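PDB 7BUG: terminal oxygenase component of carbazole from Janthinobacterium sp., which is the terminal oxygenase of carbazole 1,9a-dioxygenase, adding dioxygen at the angular C-9a and adjacent C-1 positions of carbazole. Local coordinates for residues D20-F25 with K168-L173. Residues are numbered along the deposited sequence; the frame is centred on the assembly and turned at random.
Sequences DAKLGF and KSNWRL
Trp171 reaches from the first turn of helix 171-179 to the beta turn Ala21-Gly24. Its bond from CA to CB points at the turn, and chi1 (70°) sets CG between the backbone N and the carbonyl carbon. The NE1 edge lies beside the turn. CD1 passes Lys22 O at 3.7 Å. Next along the same edge, NE1 donates to Ala21 O (3.0 Å), which lies in the ring plane and receives the N-H nearly along the C=O axis. Ala21 O also accepts from Gly24 N, the bond that closes the turn, so two donors grip it. CE2 and CZ2 lie against Gly24 CA. Trp171 CH2 meets Phe25 CE2 at 3.6 Å. There the edge of Trp171 points to the face of Phe25, offset, with planes at 76°.

Asn170 binds the next carbonyl. Its ND2 donates to Lys22 O (2.9 Å), in the carbonyl plane and on a lone pair, and also bonds Glu291 O. Its OD1 takes Arg172 N and, almost straight, Arg172 NE (2.9 Å), from opposite faces of the amide. Arg172 is thereby steadied with one guanidinium face over the Ala21-Lys22 backbone; NH2 is 3.6 Å from Lys22 CA. NH1 bonds Tyr18 O and Val19 O of helix 16-20. The Lys22 ammonium turns to Asp347 in a salt bridge.

The contact lies away from both iron sites. It ties the loop between helix 16-20 and strand 28-32 to helix 171-179 in the catalytic domain of this Rieske oxygenase, through an Asn N-cap whose side chain both caps that helix and binds the turn.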
loop_
_atom_site.group_PDB
_atom_site.type_symbol
_atom_site.label_atom_id
_atom_site.label_comp_id
_atom_site.label_asym_id
_atom_site.label_seq_id
_atom_site.Cartn_x
_atom_site.Cartn_y
_atom_site.Cartn_z
ATOM N N ASP A 20 -21.243 -3.652 11.000
ATOM C CA ASP A 20 -21.170 -3.882 9.555
ATOM C C ASP A 20 -21.055 -2.552 8.791
ATOM O O ASP A 20 -20.631 -2.557 7.593
ATOM C CB ASP A 20 -22.419 -4.627 9.087
ATOM C CG ASP A 20 -22.227 -5.330 7.782
ATOM O OD1 ASP A 20 -21.113 -5.809 7.546
ATOM O OD2 ASP A 20 -23.248 -5.482 7.077
ATOM N N ALA A 21 -21.465 -1.447 9.398
ATOM C CA ALA A 21 -21.660 -0.165 8.676
ATOM C C ALA A 21 -20.348 0.627 8.510
ATOM O O ALA A 21 -20.299 1.825 8.793
ATOM C CB ALA A 21 -22.788 0.617 9.274
ATOM N N LYS A 22 -19.319 -0.030 7.973
ATOM C CA LYS A 22 -17.975 0.529 7.755
ATOM C C LYS A 22 -18.026 1.739 6.817
ATOM O O LYS A 22 -17.238 2.702 7.014
ATOM C CB LYS A 22 -17.068 -0.593 7.231
ATOM C CG LYS A 22 -15.624 -0.189 7.040
ATOM C CD LYS A 22 -14.819 -1.359 6.545
ATOM C CE LYS A 22 -14.867 -2.502 7.532
ATOM N NZ LYS A 22 -13.552 -3.184 7.551
ATOM N N LEU A 23 -18.943 1.742 5.842
ATOM C CA LEU A 23 -19.099 2.856 4.870
ATOM C C LEU A 23 -20.203 3.833 5.263
ATOM O O LEU A 23 -20.468 4.766 4.466
ATOM C CB LEU A 23 -19.413 2.272 3.486
ATOM C CG LEU A 23 -18.237 1.707 2.727
ATOM C CD1 LEU A 23 -18.738 0.926 1.515
ATOM C CD2 LEU A 23 -17.264 2.817 2.300
ATOM N N GLY A 24 -20.823 3.692 6.428
ATOM C CA GLY A 24 -21.933 4.536 6.859
ATOM C C GLY A 24 -23.287 3.993 6.445
ATOM O O GLY A 24 -23.394 2.924 5.819
ATOM N N PHE A 25 -24.294 4.782 6.713
ATOM C CA PHE A 25 -25.713 4.426 6.497
ATOM C C PHE A 25 -26.207 5.131 5.252
ATOM O O PHE A 25 -26.215 6.381 5.166
ATOM C CB PHE A 25 -26.532 4.786 7.734
ATOM C CG PHE A 25 -26.092 4.013 8.948
ATOM C CD1 PHE A 25 -26.073 2.618 8.961
ATOM C CD2 PHE A 25 -25.801 4.698 10.116
ATOM C CE1 PHE A 25 -25.754 1.933 10.133
ATOM C CE2 PHE A 25 -25.507 3.995 11.279
ATOM C CZ PHE A 25 -25.431 2.617 11.274
ATOM N N LYS A 168 -8.404 11.221 8.822
ATOM C CA LYS A 168 -8.145 9.808 8.484
ATOM C C LYS A 168 -8.498 8.884 9.656
ATOM O O LYS A 168 -7.607 8.287 10.314
ATOM C CB LYS A 168 -6.668 9.661 8.051
ATOM C CG LYS A 168 -6.334 10.451 6.807
ATOM C CD LYS A 168 -4.856 10.540 6.503
ATOM C CE LYS A 168 -4.505 11.813 5.759
ATOM N NZ LYS A 168 -3.047 11.892 5.477
ATOM N N SER A 169 -9.788 8.760 9.970
ATOM C CA SER A 169 -10.284 7.648 10.786
ATOM C C SER A 169 -11.642 7.278 10.227
ATOM O O SER A 169 -12.321 8.118 9.580
ATOM C CB SER A 169 -10.392 7.926 12.240
ATOM O OG SER A 169 -11.615 8.598 12.577
ATOM N N ASN A 170 -12.034 6.050 10.472
ATOM C CA ASN A 170 -13.429 5.660 10.181
ATOM C C ASN A 170 -14.365 6.593 10.947
ATOM O O ASN A 170 -14.094 6.975 12.099
ATOM C CB ASN A 170 -13.645 4.193 10.553
ATOM C CG ASN A 170 -15.025 3.683 10.254
ATOM O OD1 ASN A 170 -15.914 3.745 11.104
ATOM N ND2 ASN A 170 -15.199 3.291 9.014
ATOM N N TRP A 171 -15.528 6.869 10.370
ATOM C CA TRP A 171 -16.534 7.767 10.940
ATOM C C TRP A 171 -16.976 7.302 12.325
ATOM O O TRP A 171 -17.326 8.162 13.125
ATOM C CB TRP A 171 -17.755 7.914 9.978
ATOM C CG TRP A 171 -18.597 6.675 9.877
ATOM C CD1 TRP A 171 -18.352 5.527 9.197
ATOM C CD2 TRP A 171 -19.859 6.473 10.535
ATOM N NE1 TRP A 171 -19.384 4.620 9.388
ATOM C CE2 TRP A 171 -20.318 5.187 10.201
ATOM C CE3 TRP A 171 -20.623 7.296 11.356
ATOM C CZ2 TRP A 171 -21.555 4.699 10.663
ATOM C CZ3 TRP A 171 -21.813 6.810 11.853
ATOM C CH2 TRP A 171 -22.259 5.530 11.501
ATOM N N ARG A 172 -17.100 6.008 12.574
ATOM C CA ARG A 172 -17.640 5.543 13.876
ATOM C C ARG A 172 -16.673 5.846 15.018
ATOM O O ARG A 172 -17.123 6.109 16.150
ATOM C CB ARG A 172 -17.898 4.050 13.779
ATOM C CG ARG A 172 -19.022 3.776 12.783
ATOM C CD ARG A 172 -19.100 2.295 12.443
ATOM N NE ARG A 172 -17.866 1.801 11.839
ATOM C CZ ARG A 172 -17.605 0.565 11.521
ATOM N NH1 ARG A 172 -18.507 -0.387 11.748
ATOM N NH2 ARG A 172 -16.432 0.252 11.023
ATOM N N LEU A 173 -15.386 5.810 14.729
ATOM C CA LEU A 173 -14.401 6.150 15.800
ATOM C C LEU A 173 -14.580 7.626 16.179
ATOM O O LEU A 173 -14.513 7.964 17.344
ATOM C CB LEU A 173 -13.002 5.847 15.255
ATOM C CG LEU A 173 -12.750 4.388 14.881
ATOM C CD1 LEU A 173 -11.308 4.209 14.394
ATOM C CD2 LEU A 173 -13.090 3.465 16.039
#